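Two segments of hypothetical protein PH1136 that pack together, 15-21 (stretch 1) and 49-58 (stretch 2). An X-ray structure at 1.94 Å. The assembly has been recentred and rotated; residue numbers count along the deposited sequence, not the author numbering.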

# COMPACT_ATOMS: atom_id res chain seq x y z
N ILE A 15 12.05 2.68 -4.09
CA ILE A 15 12.30 1.88 -5.28
C ILE A 15 11.63 0.51 -5.29
O ILE A 15 11.20 0.03 -6.34
N LEU A 16 11.52 -0.09 -4.11
CA LEU A 16 10.94 -1.44 -4.00
C LEU A 16 9.49 -1.48 -3.56
O LEU A 16 8.78 -2.43 -3.86
N VAL A 17 9.05 -0.44 -2.87
CA VAL A 17 7.69 -0.42 -2.36
C VAL A 17 6.87 0.73 -2.92
O VAL A 17 5.73 0.54 -3.34
N GLY A 18 7.43 1.93 -2.90
CA GLY A 18 6.68 3.03 -3.46
C GLY A 18 6.97 4.41 -2.91
O GLY A 18 7.61 4.56 -1.87
N LYS A 19 6.47 5.40 -3.64
CA LYS A 19 6.64 6.81 -3.31
C LYS A 19 5.26 7.39 -3.04
O LYS A 19 4.40 7.39 -3.91
N PRO A 20 5.03 7.86 -1.81
CA PRO A 20 3.70 8.42 -1.51
C PRO A 20 3.54 9.71 -2.33
O PRO A 20 4.48 10.50 -2.41
N ILE A 21 2.38 9.90 -2.95
CA ILE A 21 2.16 11.10 -3.73
C ILE A 21 1.01 11.89 -3.13
O ILE A 21 0.73 13.02 -3.53
N GLY A 49 4.13 -10.19 -4.82
CA GLY A 49 4.58 -9.72 -3.53
C GLY A 49 4.89 -8.23 -3.57
O GLY A 49 4.71 -7.51 -2.58
N PHE A 50 5.35 -7.74 -4.71
CA PHE A 50 5.66 -6.31 -4.80
C PHE A 50 4.39 -5.46 -4.87
O PHE A 50 4.29 -4.41 -4.23
N THR A 51 3.41 -5.95 -5.62
CA THR A 51 2.14 -5.28 -5.76
C THR A 51 1.46 -5.22 -4.39
O THR A 51 0.86 -4.20 -4.00
N PHE A 52 1.54 -6.33 -3.66
CA PHE A 52 0.97 -6.39 -2.31
C PHE A 52 1.71 -5.42 -1.38
O PHE A 52 1.09 -4.72 -0.58
N GLY A 53 3.04 -5.38 -1.50
CA GLY A 53 3.83 -4.51 -0.65
C GLY A 53 3.40 -3.07 -0.88
O GLY A 53 3.25 -2.30 0.06
N LEU A 54 3.23 -2.70 -2.14
CA LEU A 54 2.78 -1.34 -2.44
C LEU A 54 1.41 -1.08 -1.79
O LEU A 54 1.20 -0.04 -1.15
N ALA A 55 0.47 -2.00 -1.97
CA ALA A 55 -0.85 -1.79 -1.36
C ALA A 55 -0.79 -1.70 0.18
O ALA A 55 -1.47 -0.88 0.79
N ASP A 56 0.03 -2.56 0.77
CA ASP A 56 0.23 -2.62 2.24
C ASP A 56 0.72 -1.24 2.74
O ASP A 56 0.20 -0.68 3.70
N TYR A 57 1.73 -0.70 2.06
CA TYR A 57 2.28 0.60 2.42
C TYR A 57 1.24 1.71 2.30
O TYR A 57 1.17 2.58 3.16
N ALA A 58 0.41 1.68 1.25
CA ALA A 58 -0.61 2.71 1.10
C ALA A 58 -1.59 2.67 2.28
O ALA A 58 -2.02 3.71 2.81

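Val17 and Tyr57 cover the most surface in this contact, in which a loop running into the start of a strand lies along one side of a helix. Val17, with chi1 t, leaves its backbone sideways to the helix, yet its CG1 reaches 3.5 Å from Gly53 O and 3.6 Å from Tyr57 CB. A compact beta-branched side chain suits this place, because the backbones are close: Val17 CA and Leu54 CA are 5.0 Å apart. Leu54 (chi1 t, chi2 p) brings CD1 to 3.5 Å from Val17 O.

Tyr57 points toward the loop, and with chi1 t, its ring reaches Gly18 and Pro20. Gly18 O meets the ring edge, 3.4 Å from Tyr57 CE2, while Pro20 packs its CG 3.8 Å from Tyr57 CZ. The hydroxyl hydrogen-bonds elsewhere in the structure, so this polar group on a buried residue is not left unpaired. Gly18 is required by its backbone angles, and a CB there would also lie only 3.1 Å from Leu54 CD1.

At the other end, Phe50 (chi1 m) starts sideways but swings its ring nearer, placing CD1 3.9 Å from Leu16 O; Leu16 CD2 lies 4.5 Å from Phe50 CE1. No direct hydrogen bond joins the stretches. Instead, a water donates to Leu16 O (2.8 Å from the water O) and to Phe50 O (2.9 Å from the same atom), bridging two carbonyls that cannot pair directly.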

# COMPACT_ATOMS: atom_id res chain seq x y z
CB ILE A 15 13.81 1.66 -5.47
CG1 ILE A 15 14.51 3.00 -5.67
CG2 ILE A 15 14.07 0.71 -6.66
CD1 ILE A 15 13.80 3.91 -6.67
CB LEU A 16 11.76 -2.27 -3.01
CG LEU A 16 13.20 -2.59 -3.41
CD1 LEU A 16 13.96 -3.10 -2.20
CD2 LEU A 16 13.20 -3.60 -4.58
CB VAL A 17 7.72 -0.39 -0.80
CG1 VAL A 17 6.31 -0.54 -0.22
CG2 VAL A 17 8.65 -1.50 -0.29
CB LYS A 19 7.28 7.55 -4.50
CG LYS A 19 8.61 6.94 -4.95
CD LYS A 19 9.16 7.64 -6.20
CE LYS A 19 10.57 7.15 -6.54
NZ LYS A 19 11.14 7.86 -7.73
CB PRO A 20 3.77 8.68 -0.00
CG PRO A 20 4.88 7.75 0.49
CD PRO A 20 5.89 7.85 -0.62
CB ILE A 21 1.85 10.78 -5.24
CG1 ILE A 21 0.66 9.83 -5.36
CG2 ILE A 21 3.07 10.16 -5.88
CD1 ILE A 21 0.26 9.52 -6.82
CB PHE A 50 6.59 -6.06 -5.99
CG PHE A 50 7.94 -6.71 -5.83
CD1 PHE A 50 8.87 -6.17 -4.95
CD2 PHE A 50 8.24 -7.90 -6.48
CE1 PHE A 50 10.07 -6.81 -4.71
CE2 PHE A 50 9.44 -8.55 -6.25
CZ PHE A 50 10.37 -8.01 -5.36
CB THR A 51 1.24 -6.04 -6.72
OG1 THR A 51 1.95 -6.22 -7.95
CG2 THR A 51 -0.04 -5.25 -6.99
CB PHE A 52 1.08 -7.81 -1.72
CG PHE A 52 0.61 -7.92 -0.28
CD1 PHE A 52 -0.69 -8.31 0.02
CD2 PHE A 52 1.47 -7.62 0.77
CE1 PHE A 52 -1.13 -8.40 1.36
CE2 PHE A 52 1.06 -7.70 2.12
CZ PHE A 52 -0.25 -8.10 2.41
CB LEU A 54 2.69 -1.11 -3.96
CG LEU A 54 1.83 0.08 -4.44
CD1 LEU A 54 2.44 1.40 -3.99
CD2 LEU A 54 1.75 0.05 -5.96
CB ALA A 55 -1.81 -2.91 -1.78
CB ASP A 56 1.29 -3.72 2.52
CG ASP A 56 1.67 -3.86 4.01
OD1 ASP A 56 1.29 -2.99 4.84
OD2 ASP A 56 2.38 -4.85 4.33
CB TYR A 57 3.53 0.88 1.54
CG TYR A 57 4.29 2.20 1.75
CD1 TYR A 57 4.46 2.75 3.04
CD2 TYR A 57 4.94 2.83 0.68
CE1 TYR A 57 5.26 3.87 3.24
CE2 TYR A 57 5.75 3.95 0.87
CZ TYR A 57 5.92 4.46 2.16
OH TYR A 57 6.78 5.51 2.37
CB ALA A 58 -1.38 2.51 -0.24
O HOH W 1 6.64 -3.79 -2.65